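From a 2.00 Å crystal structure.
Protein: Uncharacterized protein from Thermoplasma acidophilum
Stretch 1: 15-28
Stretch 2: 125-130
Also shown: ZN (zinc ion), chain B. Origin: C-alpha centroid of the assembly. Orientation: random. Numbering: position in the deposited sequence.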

ATOM      1  N   SER A  15       2.033 -10.106  16.738  1.00 31.88           N
ATOM      2  CA  SER A  15       0.751  -9.941  16.050  1.00 30.53           C
ATOM      3  C   SER A  15       0.955  -9.345  14.661  1.00 29.08           C
ATOM      4  O   SER A  15       1.998  -8.750  14.367  1.00 28.01           O
ATOM      5  CB  SER A  15      -0.205  -9.038  16.843  1.00 31.07           C
ATOM      6  OG  SER A  15       0.133  -7.659  16.740  1.00 31.82           O
ATOM      7  N   ASP A  16      -0.064  -9.498  13.815  1.00 27.74           N
ATOM      8  CA  ASP A  16      -0.075  -8.888  12.512  1.00 27.04           C
ATOM      9  C   ASP A  16       0.091  -7.380  12.580  1.00 26.77           C
ATOM     10  O   ASP A  16       0.803  -6.815  11.775  1.00 24.28           O
ATOM     11  CB  ASP A  16      -1.373  -9.207  11.778  1.00 26.92           C
ATOM     12  CG  ASP A  16      -1.421 -10.660  11.314  1.00 28.32           C
ATOM     13  OD1 ASP A  16      -0.346 -11.316  11.284  1.00 22.74           O
ATOM     14  OD2 ASP A  16      -2.522 -11.146  10.992  1.00 24.54           O
ATOM     15  N   ILE A  17      -0.579  -6.732  13.521  1.00 25.99           N
ATOM     16  CA  ILE A  17      -0.428  -5.282  13.639  1.00 26.33           C
ATOM     17  C   ILE A  17       1.020  -4.881  14.020  1.00 25.92           C
ATOM     18  O   ILE A  17       1.572  -3.918  13.479  1.00 25.71           O
ATOM     19  CB  ILE A  17      -1.512  -4.680  14.564  1.00 26.16           C
ATOM     20  CG1 ILE A  17      -2.879  -4.673  13.818  1.00 27.50           C
ATOM     21  CG2 ILE A  17      -1.142  -3.246  14.972  1.00 25.64           C
ATOM     22  CD1 ILE A  17      -4.158  -4.466  14.737  1.00 31.99           C
ATOM     23  N   ASP A  18       1.633  -5.597  14.945  1.00 25.91           N
ATOM     24  CA  ASP A  18       3.041  -5.325  15.280  1.00 26.67           C
ATOM     25  C   ASP A  18       3.920  -5.423  14.037  1.00 25.47           C
ATOM     26  O   ASP A  18       4.822  -4.605  13.842  1.00 23.73           O
ATOM     27  CB  ASP A  18       3.598  -6.258  16.373  1.00 27.76           C
ATOM     28  CG  ASP A  18       2.900  -6.095  17.723  1.00 31.73           C
ATOM     29  OD1 ASP A  18       2.394  -5.005  18.010  1.00 37.16           O
ATOM     30  OD2 ASP A  18       2.866  -7.067  18.512  1.00 39.11           O
ATOM     31  N   GLU A  19       3.662  -6.419  13.196  1.00 24.62           N
ATOM     32  CA  GLU A  19       4.451  -6.588  11.962  1.00 24.41           C
ATOM     33  C   GLU A  19       4.283  -5.420  10.971  1.00 23.59           C
ATOM     34  O   GLU A  19       5.259  -4.899  10.476  1.00 23.58           O
ATOM     35  CB  GLU A  19       4.102  -7.911  11.267  1.00 24.02           C
ATOM     36  CG  GLU A  19       4.946  -8.182  10.001  1.00 23.80           C
ATOM     37  CD  GLU A  19       4.885  -9.652   9.580  1.00 24.49           C
ATOM     38  OE1 GLU A  19       4.255 -10.428  10.289  1.00 23.16           O
ATOM     39  OE2 GLU A  19       5.417 -10.032   8.532  1.00 23.62           O
ATOM     40  N   VAL A  20       3.053  -5.016  10.697  1.00 23.06           N
ATOM     41  CA  VAL A  20       2.786  -3.891   9.791  1.00 22.51           C
ATOM     42  C   VAL A  20       3.330  -2.581  10.353  1.00 22.02           C
ATOM     43  O   VAL A  20       3.796  -1.756   9.570  1.00 21.71           O
ATOM     44  CB  VAL A  20       1.257  -3.730   9.416  1.00 23.35           C
ATOM     45  CG1 VAL A  20       0.422  -3.025  10.517  1.00 20.99           C
ATOM     46  CG2 VAL A  20       1.133  -2.989   8.048  1.00 23.05           C
ATOM     47  N   VAL A  21       3.288  -2.401  11.688  1.00 20.96           N
ATOM     48  CA  VAL A  21       3.829  -1.178  12.333  1.00 20.34           C
ATOM     49  C   VAL A  21       5.342  -1.136  12.062  1.00 20.61           C
ATOM     50  O   VAL A  21       5.906  -0.109  11.664  1.00 20.08           O
ATOM     51  CB  VAL A  21       3.528  -1.126  13.875  1.00 20.22           C
ATOM     52  CG1 VAL A  21       4.477  -0.158  14.627  1.00 18.64           C
ATOM     53  CG2 VAL A  21       2.015  -0.733  14.158  1.00 19.93           C
ATOM     54  N   TYR A  22       5.983  -2.270  12.263  1.00 19.11           N
ATOM     55  CA  TYR A  22       7.411  -2.379  12.036  1.00 20.54           C
ATOM     56  C   TYR A  22       7.806  -1.993  10.625  1.00 19.98           C
ATOM     57  O   TYR A  22       8.679  -1.166  10.434  1.00 19.87           O
ATOM     58  CB  TYR A  22       7.889  -3.785  12.365  1.00 20.71           C
ATOM     59  CG  TYR A  22       9.368  -3.909  12.208  1.00 21.58           C
ATOM     60  CD1 TYR A  22      10.227  -3.297  13.104  1.00 24.89           C
ATOM     61  CD2 TYR A  22       9.914  -4.612  11.132  1.00 23.02           C
ATOM     62  CE1 TYR A  22      11.594  -3.405  12.954  1.00 24.75           C
ATOM     63  CE2 TYR A  22      11.253  -4.718  10.971  1.00 25.63           C
ATOM     64  CZ  TYR A  22      12.101  -4.109  11.878  1.00 24.73           C
ATOM     65  OH  TYR A  22      13.460  -4.231  11.696  1.00 29.27           O
ATOM     66  N   GLY A  23       7.113  -2.545   9.642  1.00 21.10           N
ATOM     67  CA  GLY A  23       7.376  -2.228   8.252  1.00 22.16           C
ATOM     68  C   GLY A  23       7.155  -0.757   7.946  1.00 21.99           C
ATOM     69  O   GLY A  23       7.917  -0.159   7.214  1.00 21.94           O
ATOM     70  N   SER A  24       6.090  -0.204   8.518  1.00 21.77           N
ATOM     71  CA  SER A  24       5.718   1.186   8.296  1.00 21.33           C
ATOM     72  C   SER A  24       6.808   2.085   8.796  1.00 20.87           C
ATOM     73  O   SER A  24       7.223   3.008   8.121  1.00 19.65           O
ATOM     74  CB  SER A  24       4.429   1.473   9.019  1.00 20.71           C
ATOM     75  OG  SER A  24       3.424   0.670   8.445  1.00 20.75           O
ATOM     76  N   ARG A  25       7.284   1.798   9.986  1.00 21.32           N
ATOM     77  CA  ARG A  25       8.378   2.588  10.567  1.00 21.81           C
ATOM     78  C   ARG A  25       9.626   2.600   9.682  1.00 23.52           C
ATOM     79  O   ARG A  25      10.226   3.660   9.486  1.00 24.27           O
ATOM     80  CB  ARG A  25       8.682   2.097  11.963  1.00 20.93           C
ATOM     81  CG  ARG A  25       7.574   2.446  12.951  1.00 20.15           C
ATOM     82  CD  ARG A  25       7.758   1.694  14.236  1.00 17.79           C
ATOM     83  NE  ARG A  25       6.754   2.080  15.214  1.00 16.83           N
ATOM     84  CZ  ARG A  25       6.690   1.627  16.465  1.00 18.67           C
ATOM     85  NH1 ARG A  25       7.619   0.805  16.939  1.00 22.34           N
ATOM     86  NH2 ARG A  25       5.732   2.054  17.276  1.00 18.24           N
ATOM     87  N   LEU A  26      10.015   1.446   9.150  1.00 25.59           N
ATOM     88  CA  LEU A  26      11.191   1.349   8.258  1.00 27.10           C
ATOM     89  C   LEU A  26      11.019   2.215   7.004  1.00 28.20           C
ATOM     90  O   LEU A  26      11.884   2.948   6.659  1.00 27.67           O
ATOM     91  CB  LEU A  26      11.410  -0.091   7.815  1.00 27.48           C
ATOM     92  CG  LEU A  26      11.979  -1.048   8.864  1.00 29.44           C
ATOM     93  CD1 LEU A  26      12.320  -2.361   8.190  1.00 32.26           C
ATOM     94  CD2 LEU A  26      13.206  -0.492   9.554  1.00 28.65           C
ATOM     95  N   ILE A  27       9.861   2.141   6.365  1.00 29.82           N
ATOM     96  CA  ILE A  27       9.578   2.923   5.182  1.00 31.08           C
ATOM     97  C   ILE A  27       9.571   4.424   5.491  1.00 31.50           C
ATOM     98  O   ILE A  27      10.129   5.215   4.732  1.00 30.17           O
ATOM     99  CB  ILE A  27       8.200   2.550   4.620  1.00 32.24           C
ATOM    100  CG1 ILE A  27       8.216   1.137   4.036  1.00 34.48           C
ATOM    101  CG2 ILE A  27       7.730   3.545   3.562  1.00 34.71           C
ATOM    102  CD1 ILE A  27       9.315   0.885   3.089  1.00 35.72           C
ATOM    103  N   GLY A  28       8.896   4.821   6.575  1.00 31.80           N
ATOM    104  CA  GLY A  28       8.805   6.239   6.958  1.00 32.25           C
ATOM    105  C   GLY A  28      10.117   6.786   7.496  1.00 33.33           C
ATOM    106  O   GLY A  28      10.253   7.983   7.672  1.00 33.95           O
TER
HETATM  107 ZN    ZN B 220      -0.600   7.399  -3.308  1.00 37.37          ZN
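Stretch 2 125-130: YKFVMH

Stretch 2 lies along one side of the helix of stretch 1 as a nearly parallel strand, in a mainly apolar packing contact closed at its N-terminal end by a salt bridge. Tyr125 and Lys126 are in loop or turn; from Phe127 to His130 the backbone is extended. The strand and helix run in the same general direction, with a signed crossing angle of -22° and axes 10.3 Å apart at closest approach, leaving room for side chains between them. Val20 and Phe127 have the nearest CA atoms, 7.5 Å apart.

Side chains alternate along a strand, so Phe127 and Met129, a selenomethionine, point toward the helix while Val128 and His130 point away. Phe127 is the most extensively covered residue of the contact. Its CE2 lies 4.2 Å from Val20 CB, and Val20 N approaches the edge of the ring, with 3.9 Å between Val20 N and Phe127 CE2. Glu19 CD lies 3.3 Å and Glu19 CG 3.5 Å from Phe127 CZ, so methylene carbon packs by the ring, while OE2 is hydrogen-bonded elsewhere in the structure. One helical turn after Glu19, Gly23 CA is 4.2 Å from Met129 CE, and a CB on Gly23 would lie 2.8 Å from that methyl carbon, a clash. Another turn on, Ile27 CG1 meets Met129 SE at 4.3 Å, a contact suited to the long, unbranched Met129 side chain, with chi2 and chi3 both t.

At the other end, the long side chain of Lys126 reaches the beginning of the helix, where NZ donates a hydrogen bond to Asp16 OD2 at 2.8 Å, within a salt bridge. Just before the helix, Ser15 OG caps it by accepting from Asp18 N at 3.1 Å. The CA-to-CB bond of His130 points away from the helix, and its NE2 binds ZN at 2.2 Å.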

ATOM      1  N   TYR A 125      -2.831  -9.899  -1.395  1.00 26.67           N
ATOM      2  CA  TYR A 125      -1.710 -10.297  -0.589  1.00 25.82           C
ATOM      3  C   TYR A 125      -1.945  -9.761   0.819  1.00 25.02           C
ATOM      4  O   TYR A 125      -2.590  -8.704   1.027  1.00 23.32           O
ATOM      5  CB  TYR A 125      -0.403  -9.725  -1.154  1.00 26.93           C
ATOM      6  CG  TYR A 125       0.425 -10.640  -2.075  1.00 28.13           C
ATOM      7  CD1 TYR A 125       1.074 -11.765  -1.566  1.00 33.34           C
ATOM      8  CD2 TYR A 125       0.613 -10.332  -3.429  1.00 31.63           C
ATOM      9  CE1 TYR A 125       1.848 -12.624  -2.385  1.00 33.90           C
ATOM     10  CE2 TYR A 125       1.419 -11.146  -4.271  1.00 32.78           C
ATOM     11  CZ  TYR A 125       2.029 -12.310  -3.741  1.00 35.33           C
ATOM     12  OH  TYR A 125       2.822 -13.152  -4.529  1.00 36.85           O
ATOM     13  N   LYS A 126      -1.466 -10.504   1.806  1.00 24.05           N
ATOM     14  CA  LYS A 126      -1.682 -10.130   3.198  1.00 24.28           C
ATOM     15  C   LYS A 126      -1.143  -8.721   3.499  1.00 24.04           C
ATOM     16  O   LYS A 126      -1.839  -7.911   4.139  1.00 25.08           O
ATOM     17  CB  LYS A 126      -1.086 -11.178   4.132  1.00 24.00           C
ATOM     18  CG  LYS A 126      -1.405 -11.020   5.584  1.00 25.16           C
ATOM     19  CD  LYS A 126      -0.911 -12.207   6.375  1.00 24.80           C
ATOM     20  CE  LYS A 126      -1.044 -11.947   7.887  1.00 24.52           C
ATOM     21  NZ  LYS A 126      -2.465 -12.064   8.368  1.00 24.85           N
ATOM     22  N   PHE A 127       0.083  -8.440   3.084  1.00 23.03           N
ATOM     23  CA  PHE A 127       0.716  -7.136   3.342  1.00 22.81           C
ATOM     24  C   PHE A 127       0.839  -6.365   2.031  1.00 22.37           C
ATOM     25  O   PHE A 127       1.208  -6.917   1.017  1.00 22.25           O
ATOM     26  CB  PHE A 127       2.152  -7.300   3.942  1.00 22.59           C
ATOM     27  CG  PHE A 127       2.166  -7.795   5.350  1.00 25.16           C
ATOM     28  CD1 PHE A 127       2.010  -9.170   5.624  1.00 22.81           C
ATOM     29  CD2 PHE A 127       2.336  -6.911   6.409  1.00 23.41           C
ATOM     30  CE1 PHE A 127       2.021  -9.639   6.919  1.00 22.75           C
ATOM     31  CE2 PHE A 127       2.329  -7.394   7.739  1.00 21.95           C
ATOM     32  CZ  PHE A 127       2.176  -8.747   7.980  1.00 23.47           C
ATOM     33  N   VAL A 128       0.554  -5.068   2.073  1.00 22.99           N
ATOM     34  CA  VAL A 128       0.693  -4.179   0.938  1.00 21.58           C
ATOM     35  C   VAL A 128       1.355  -2.898   1.451  1.00 22.55           C
ATOM     36  O   VAL A 128       1.010  -2.368   2.524  1.00 20.93           O
ATOM     37  CB  VAL A 128      -0.679  -3.822   0.337  1.00 22.00           C
ATOM     38  CG1 VAL A 128      -0.532  -2.829  -0.808  1.00 19.43           C
ATOM     39  CG2 VAL A 128      -1.439  -5.087  -0.129  1.00 20.75           C
HETATM   40  N   MSE A 129       2.281  -2.378   0.651  1.00 23.47           N
HETATM   41  CA  MSE A 129       2.979  -1.141   0.963  1.00 23.62           C
HETATM   42  C   MSE A 129       2.948  -0.216  -0.238  1.00 23.70           C
HETATM   43  O   MSE A 129       3.212  -0.626  -1.371  1.00 23.13           O
HETATM   44  CB  MSE A 129       4.421  -1.471   1.321  1.00 24.42           C
HETATM   45  CG  MSE A 129       4.489  -2.257   2.614  1.00 28.40           C
HETATM   46 SE   MSE A 129       6.363  -2.614   3.036  1.00 34.85          SE
HETATM   47  CE  MSE A 129       5.947  -3.658   4.607  1.00 32.15           C
ATOM     48  N   HIS A 130       2.645   1.040   0.032  1.00 23.36           N
ATOM     49  CA  HIS A 130       2.502   2.073  -0.970  1.00 23.50           C
ATOM     50  C   HIS A 130       3.366   3.270  -0.556  1.00 24.41           C
ATOM     51  O   HIS A 130       3.170   3.795   0.531  1.00 23.68           O
ATOM     52  CB  HIS A 130       1.054   2.538  -1.040  1.00 23.54           C
ATOM     53  CG  HIS A 130       0.819   3.597  -2.056  1.00 24.56           C
ATOM     54  ND1 HIS A 130       1.501   3.632  -3.259  1.00 24.80           N
ATOM     55  CD2 HIS A 130       0.013   4.687  -2.040  1.00 23.82           C
ATOM     56  CE1 HIS A 130       1.091   4.689  -3.943  1.00 26.61           C
ATOM     57  NE2 HIS A 130       0.217   5.356  -3.212  1.00 21.73           N
TER
HETATM   58  O   HOH W   1      -1.444   9.229  -3.474  1.00 21.59           O